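PDB 3WPU: beta-fructofuranosidase from Arthrobacter, which belongs to the levansucrase/invertase family of the beta-fructosidase clan, whose members are built on a five-bladed beta-propeller. Local coordinates for residues A26-T29 with R30-R34; A274-N277 with E278-G282; E291-D294 with D295-S299. All coordinates share one frame; numbering follows the deposited sequence.

Interaction 1: A26-T29 with R30-R34; sequences AKWT and RADAR
D32 reaches back from the first turn of helix 30-38 to T29, the N-cap residue just before that helix. Its CB lies at the edge of the W28 indole, near the ring plane, with CD1 of W28 3.7 Å from CB of D32, and the same CB also brushes T29 OG1. CG comes within 3.1 Å of T29 OG1, placed there by a chi1 of -70°, which sets CG beside the backbone N of D32. At the tip, OD2 accepts from the backbone N of T29 at 3.2 Å; the N-H is almost straight in line, but comes from 40° above the carboxylate plane. OD2 is also hydrogen-bonded to NE2 of H13, and OD1 to the backbone N of T11, so both oxygens of this buried carboxylate have partners. In return, T29 OG1 accepts from D32 N at 2.9 Å, the reciprocal pair of a capping box. That hydroxyl is also hydrogen-bonded to T11 OG1. A33 N to T29 O, also 2.9 Å, closes the turn. Beside it, CB of A33 sits over one face of the W28 ring, toward its rim, while the indole NE1 is hydrogen-bonded to the carbonyl of S389.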
loop_
_atom_site.group_PDB
_atom_site.type_symbol
_atom_site.label_atom_id
_atom_site.label_comp_id
_atom_site.label_asym_id
_atom_site.label_seq_id
_atom_site.Cartn_x
_atom_site.Cartn_y
_atom_site.Cartn_z
ATOM N N ALA A 26 -11.656 -13.401 8.785
ATOM C CA ALA A 26 -12.791 -12.509 8.520
ATOM C C ALA A 26 -13.112 -12.574 7.041
ATOM O O ALA A 26 -12.204 -12.766 6.233
ATOM C CB ALA A 26 -12.471 -11.077 8.887
ATOM N N LYS A 27 -14.390 -12.410 6.723
ATOM C CA LYS A 27 -14.846 -12.371 5.327
ATOM C C LYS A 27 -15.362 -11.002 4.967
ATOM O O LYS A 27 -16.182 -10.408 5.687
ATOM C CB LYS A 27 -15.952 -13.404 5.112
ATOM C CG LYS A 27 -15.495 -14.837 5.350
ATOM C CD LYS A 27 -16.610 -15.811 5.064
ATOM C CE LYS A 27 -16.187 -17.237 5.320
ATOM N NZ LYS A 27 -16.137 -17.501 6.776
ATOM N N TRP A 28 -14.896 -10.488 3.821
ATOM C CA TRP A 28 -15.544 -9.366 3.159
ATOM C C TRP A 28 -16.572 -10.022 2.258
ATOM O O TRP A 28 -16.203 -10.649 1.269
ATOM C CB TRP A 28 -14.535 -8.567 2.342
ATOM C CG TRP A 28 -15.077 -7.352 1.678
ATOM C CD1 TRP A 28 -16.188 -6.645 2.033
ATOM C CD2 TRP A 28 -14.508 -6.653 0.550
ATOM N NE1 TRP A 28 -16.368 -5.584 1.178
ATOM C CE2 TRP A 28 -15.317 -5.540 0.306
ATOM C CE3 TRP A 28 -13.350 -6.829 -0.213
ATOM C CZ2 TRP A 28 -15.056 -4.647 -0.726
ATOM C CZ3 TRP A 28 -13.118 -5.954 -1.260
ATOM C CH2 TRP A 28 -13.935 -4.865 -1.465
ATOM N N THR A 29 -17.838 -9.977 2.664
ATOM C CA THR A 29 -18.828 -10.876 2.064
ATOM C C THR A 29 -19.447 -10.261 0.822
ATOM O O THR A 29 -19.321 -9.074 0.595
ATOM C CB THR A 29 -19.973 -11.212 3.026
ATOM O OG1 THR A 29 -20.761 -10.038 3.266
ATOM C CG2 THR A 29 -19.434 -11.740 4.363
ATOM N N ARG A 30 -20.192 -11.064 0.056
ATOM C CA ARG A 30 -20.946 -10.524 -1.085
ATOM C C ARG A 30 -22.030 -9.545 -0.615
ATOM O O ARG A 30 -22.243 -8.527 -1.241
ATOM C CB ARG A 30 -21.538 -11.657 -1.923
ATOM C CG ARG A 30 -20.474 -12.429 -2.681
ATOM C CD ARG A 30 -21.049 -13.481 -3.627
ATOM N NE ARG A 30 -21.954 -12.977 -4.658
ATOM C CZ ARG A 30 -21.580 -12.548 -5.859
ATOM N NH1 ARG A 30 -20.297 -12.504 -6.198
ATOM N NH2 ARG A 30 -22.497 -12.142 -6.726
ATOM N N ALA A 31 -22.674 -9.833 0.518
ATOM C CA ALA A 31 -23.668 -8.946 1.093
ATOM C C ALA A 31 -23.028 -7.596 1.433
ATOM O O ALA A 31 -23.607 -6.538 1.148
ATOM C CB ALA A 31 -24.276 -9.583 2.340
ATOM N N ASP A 32 -21.828 -7.639 2.003
ATOM C CA ASP A 32 -21.054 -6.423 2.342
ATOM C C ASP A 32 -20.758 -5.651 1.042
ATOM O O ASP A 32 -21.050 -4.467 0.924
ATOM C CB ASP A 32 -19.729 -6.793 3.053
ATOM C CG ASP A 32 -19.921 -7.355 4.478
ATOM O OD1 ASP A 32 -20.980 -7.129 5.105
ATOM O OD2 ASP A 32 -18.951 -7.986 4.967
ATOM N N ALA A 33 -20.183 -6.345 0.076
ATOM C CA ALA A 33 -19.752 -5.709 -1.152
ATOM C C ALA A 33 -20.930 -5.123 -1.927
ATOM O O ALA A 33 -20.769 -4.120 -2.659
ATOM C CB ALA A 33 -18.945 -6.701 -2.001
ATOM N N ARG A 34 -22.123 -5.686 -1.770
ATOM C CA ARG A 34 -23.293 -5.150 -2.488
ATOM C C ARG A 34 -23.760 -3.813 -1.933
ATOM O O ARG A 34 -24.475 -3.072 -2.595
ATOM C CB ARG A 34 -24.431 -6.180 -2.593
ATOM C CG ARG A 34 -24.083 -7.309 -3.546
ATOM C CD ARG A 34 -25.122 -8.420 -3.600
ATOM N NE ARG A 34 -26.427 -7.969 -4.087
ATOM C CZ ARG A 34 -27.564 -8.668 -3.989
ATOM N NH1 ARG A 34 -27.596 -9.852 -3.382
ATOM N NH2 ARG A 34 -28.696 -8.149 -4.467
#

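Interaction 2: A274-N277 with E278-G282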
loop_
_atom_site.group_PDB
_atom_site.type_symbol
_atom_site.label_atom_id
_atom_site.label_comp_id
_atom_site.label_asym_id
_atom_site.label_seq_id
_atom_site.Cartn_x
_atom_site.Cartn_y
_atom_site.Cartn_z
ATOM N N ALA A 274 -12.397 -24.411 -6.723
ATOM C CA ALA A 274 -12.739 -23.424 -5.687
ATOM C C ALA A 274 -14.247 -23.193 -5.611
ATOM O O ALA A 274 -14.932 -23.074 -6.649
ATOM C CB ALA A 274 -12.019 -22.106 -5.928
ATOM N N THR A 275 -14.755 -23.157 -4.387
ATOM C CA THR A 275 -16.153 -22.889 -4.142
ATOM C C THR A 275 -16.318 -21.855 -3.041
ATOM O O THR A 275 -15.413 -21.619 -2.234
ATOM C CB THR A 275 -16.886 -24.153 -3.704
ATOM O OG1 THR A 275 -16.271 -24.649 -2.516
ATOM C CG2 THR A 275 -16.855 -25.205 -4.804
ATOM N N CYS A 276 -17.495 -21.250 -3.024
ATOM C CA CYS A 276 -17.865 -20.346 -1.960
ATOM C C CYS A 276 -18.917 -21.021 -1.094
ATOM O O CYS A 276 -19.541 -21.996 -1.506
ATOM C CB CYS A 276 -18.276 -18.997 -2.535
ATOM S SG CYS A 276 -16.806 -18.147 -3.189
ATOM N N ASN A 277 -19.054 -20.562 0.137
ATOM C CA ASN A 277 -20.060 -21.098 1.037
ATOM C C ASN A 277 -20.983 -19.993 1.537
ATOM O O ASN A 277 -20.857 -18.839 1.114
ATOM C CB ASN A 277 -19.391 -21.859 2.185
ATOM C CG ASN A 277 -18.530 -20.978 3.066
ATOM O OD1 ASN A 277 -18.738 -19.763 3.177
ATOM N ND2 ASN A 277 -17.545 -21.589 3.705
ATOM N N GLU A 278 -21.917 -20.337 2.421
ATOM C CA GLU A 278 -22.894 -19.359 2.914
ATOM C C GLU A 278 -22.232 -18.166 3.591
ATOM O O GLU A 278 -22.715 -17.044 3.473
ATOM C CB GLU A 278 -23.883 -20.009 3.898
ATOM C CG GLU A 278 -24.956 -20.816 3.196
ATOM C CD GLU A 278 -25.966 -21.424 4.158
ATOM O OE1 GLU A 278 -26.790 -22.234 3.691
ATOM O OE2 GLU A 278 -25.933 -21.106 5.368
ATOM N N ALA A 279 -21.140 -18.413 4.305
ATOM C CA ALA A 279 -20.451 -17.351 5.033
ATOM C C ALA A 279 -19.766 -16.351 4.091
ATOM O O ALA A 279 -19.722 -15.171 4.398
ATOM C CB ALA A 279 -19.457 -17.936 6.020
ATOM N N ASP A 280 -19.254 -16.829 2.967
ATOM C CA ASP A 280 -18.704 -15.942 1.931
ATOM C C ASP A 280 -19.808 -15.057 1.345
ATOM O O ASP A 280 -19.588 -13.863 1.083
ATOM C CB ASP A 280 -18.092 -16.724 0.774
ATOM C CG ASP A 280 -16.936 -17.606 1.182
ATOM O OD1 ASP A 280 -16.039 -17.178 1.939
ATOM O OD2 ASP A 280 -16.931 -18.744 0.693
ATOM N N LEU A 281 -20.992 -15.630 1.151
ATOM C CA LEU A 281 -22.134 -14.846 0.646
ATOM C C LEU A 281 -22.602 -13.828 1.692
ATOM O O LEU A 281 -22.798 -12.650 1.389
ATOM C CB LEU A 281 -23.271 -15.758 0.184
ATOM C CG LEU A 281 -23.188 -16.201 -1.266
ATOM C CD1 LEU A 281 -21.893 -16.914 -1.596
ATOM C CD2 LEU A 281 -24.397 -17.090 -1.548
ATOM N N GLY A 282 -22.701 -14.277 2.945
ATOM C CA GLY A 282 -22.877 -13.389 4.089
ATOM C C GLY A 282 -24.259 -12.779 4.310
ATOM O O GLY A 282 -24.391 -11.841 5.086
HETATM O O HOH W 1 -14.845 -20.276 0.112
#
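N277 and D280 grip each other at the start of the short helix 278-281, each side chain bonding to the other's backbone N. The amide oxygen OD1 of N277 accepts from D280 N at 3.0 Å, with the N-H lying nearly on the extension of the CG-OD1 bond. A chi1 of 64° brings CG of N277 between its own backbone N and carbonyl carbon, which turns OD1 toward D280 N. In the other direction, OD2 of D280 takes the backbone N-H of N277 at 2.8 Å, on the anti side of the carboxylate and 26° out of its plane. The amide and carboxylate planes are only 10° apart although the two side chains cross at about a right angle.

The tight part lies on the buried side. CA of C276 comes within 3.2 Å of D280 OD2, and its CB also meets that oxygen. CD1 of L281 approaches the carbonyl oxygen of N277 to 3.5 Å, beside the backbone bond from L281 N to the same oxygen. C276 is fixed from beyond the turn by its disulfide to C332, while L281 packs on V293 and V296 of helix 293-297.

The other side is looser and more exposed. There CB of A279 touches N277 OD1, and E278 extends away from the turn with little beyond its CB against the preceding residues. At the T275 end, by contrast, the gap to the carboxylate is bridged by a water that donates to T275 O and, at 2.7 Å, to D280 OD2. OD2 thus accepts two bonds, which together probably help to keep it ionised. With both reciprocal bonds formed, the arrangement is a capping box, with N277 as the N-cap.

Interaction 3: E291-D294 with D295-S299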
loop_
_atom_site.group_PDB
_atom_site.type_symbol
_atom_site.label_atom_id
_atom_site.label_comp_id
_atom_site.label_asym_id
_atom_site.label_seq_id
_atom_site.Cartn_x
_atom_site.Cartn_y
_atom_site.Cartn_z
ATOM N N GLU A 291 -28.577 -14.380 -2.345
ATOM C CA GLU A 291 -28.251 -15.274 -3.460
ATOM C C GLU A 291 -28.084 -16.668 -2.919
ATOM O O GLU A 291 -27.849 -16.849 -1.725
ATOM C CB GLU A 291 -26.927 -14.880 -4.119
ATOM C CG GLU A 291 -26.848 -13.446 -4.597
ATOM C CD GLU A 291 -25.435 -13.087 -4.980
ATOM O OE1 GLU A 291 -24.594 -12.907 -4.062
ATOM O OE2 GLU A 291 -25.170 -12.945 -6.195
ATOM N N THR A 292 -28.178 -17.668 -3.783
ATOM C CA THR A 292 -27.882 -19.018 -3.338
ATOM C C THR A 292 -26.415 -19.353 -3.590
ATOM O O THR A 292 -25.802 -18.838 -4.533
ATOM C CB THR A 292 -28.787 -20.077 -4.007
ATOM O OG1 THR A 292 -28.414 -20.251 -5.386
ATOM C CG2 THR A 292 -30.247 -19.653 -3.915
ATOM N N VAL A 293 -25.871 -20.213 -2.735
ATOM C CA VAL A 293 -24.527 -20.745 -2.902
ATOM C C VAL A 293 -24.362 -21.363 -4.295
ATOM O O VAL A 293 -23.370 -21.086 -4.997
ATOM C CB VAL A 293 -24.171 -21.756 -1.771
ATOM C CG1 VAL A 293 -22.942 -22.580 -2.128
ATOM C CG2 VAL A 293 -23.944 -21.037 -0.443
ATOM N N ASP A 294 -25.337 -22.165 -4.724
ATOM C CA ASP A 294 -25.255 -22.770 -6.060
ATOM C C ASP A 294 -25.182 -21.732 -7.184
ATOM O O ASP A 294 -24.365 -21.871 -8.101
ATOM C CB ASP A 294 -26.430 -23.736 -6.316
ATOM C CG ASP A 294 -26.363 -24.997 -5.466
ATOM O OD1 ASP A 294 -25.318 -25.299 -4.857
ATOM O OD2 ASP A 294 -27.388 -25.720 -5.437
ATOM N N ASP A 295 -26.012 -20.690 -7.133
ATOM C CA ASP A 295 -25.976 -19.674 -8.198
ATOM C C ASP A 295 -24.633 -18.928 -8.235
ATOM O O ASP A 295 -24.102 -18.625 -9.304
ATOM C CB ASP A 295 -27.103 -18.650 -8.044
ATOM C CG ASP A 295 -28.477 -19.211 -8.408
ATOM O OD1 ASP A 295 -28.563 -20.332 -8.974
ATOM O OD2 ASP A 295 -29.470 -18.500 -8.140
ATOM N N VAL A 296 -24.096 -18.596 -7.068
ATOM C CA VAL A 296 -22.808 -17.916 -7.036
ATOM C C VAL A 296 -21.687 -18.837 -7.558
ATOM O O VAL A 296 -20.852 -18.421 -8.367
ATOM C CB VAL A 296 -22.492 -17.380 -5.623
ATOM C CG1 VAL A 296 -21.065 -16.837 -5.543
ATOM C CG2 VAL A 296 -23.501 -16.286 -5.266
ATOM N N ASN A 297 -21.672 -20.083 -7.102
ATOM C CA ASN A 297 -20.677 -21.064 -7.583
ATOM C C ASN A 297 -20.718 -21.347 -9.087
ATOM O O ASN A 297 -19.682 -21.717 -9.680
ATOM C CB ASN A 297 -20.781 -22.362 -6.799
ATOM C CG ASN A 297 -20.123 -22.267 -5.443
ATOM O OD1 ASN A 297 -19.193 -21.484 -5.240
ATOM N ND2 ASN A 297 -20.597 -23.056 -4.509
ATOM N N ALA A 298 -21.889 -21.151 -9.690
ATOM C CA ALA A 298 -22.074 -21.297 -11.149
ATOM C C ALA A 298 -21.743 -20.046 -11.945
ATOM O O ALA A 298 -21.727 -20.096 -13.176
ATOM C CB ALA A 298 -23.513 -21.725 -11.458
ATOM N N SER A 299 -21.456 -18.922 -11.278
ATOM C CA SER A 299 -21.387 -17.616 -11.945
ATOM C C SER A 299 -20.029 -17.222 -12.530
ATOM O O SER A 299 -19.955 -16.323 -13.372
ATOM C CB SER A 299 -21.783 -16.523 -10.958
ATOM O OG SER A 299 -20.771 -16.360 -9.976
HETATM O O HOH W 2 -29.116 -16.679 -6.256
HETATM O O HOH W 3 -29.947 -22.054 -6.592
HETATM O O HOH W 4 -22.619 -24.974 -4.784
#
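E291 leans across V296, its extended side chain lying at about a right angle to the valine. CG2 of V296 meets the flat end of the glutamate, 3.7 Å from CD, and also comes near both carboxylate oxygens and CB. The polar work of that carboxylate is done elsewhere: OE1 forms a salt bridge with R30 and a hydrogen bond with the hydroxyl of Y283.

T292 follows as the N-cap of helix 293-297. Its OG1 accepts from D295 N at 3.0 Å; a chi1 of 72° swings the hydroxyl toward the start of the helix, within reach of that N-H. The D295 carboxylate does not bond directly to the backbone N of T292; one water joins them, taking the N-H and donating to OD2 at 2.6 Å. The return half of a capping box is thus replaced by solvent. T292 O receives V296 N, the first backbone bond of the helix.

V293 continues that pattern, its carbonyl accepting from N297 N at 2.9 Å. Its side chain lies alongside that of N297, both pointing the same way, with CG1 of V293 3.4 Å from the amide ND2.

D294 stands on the exposed surface. Its OD1 is linked to ND2 of N297 by a water that donates to the aspartate at 2.7 Å and accepts from the amide. Its carbonyl takes the N-H of A298 with a more bent geometry, 138° at the hydrogen.

The inner face of helix 293-297 rests on helix 278-281, V293 touching E278 and L281, and V296 also meeting L281. N297 OD1 bonds to the backbone N of C276, while E291 and V296 reach R34 and R30 of helix 30-38.

In the fold
From the N terminus, interaction 1 carries the chain from edge strand 26-27 into helix 30-38. Much later, interaction 2 turns the loop after strand 260-266 into helix 278-281, and interaction 3 soon begins helix 293-297. They run in series: none nests within or crosses another, and each closes only a local turn at a helix start. In space they form a cluster. The backbone N atoms of R30 and A31 probably bond to the carbonyls of D280 and L281, joining 30-34 to 278-282. Charged and apolar contacts join interactions 1 and 3, and 274-277 packs against helix 293-297, so residues distant in sequence tie three short helices together beside the sheet containing strands 26-27 and 321-331.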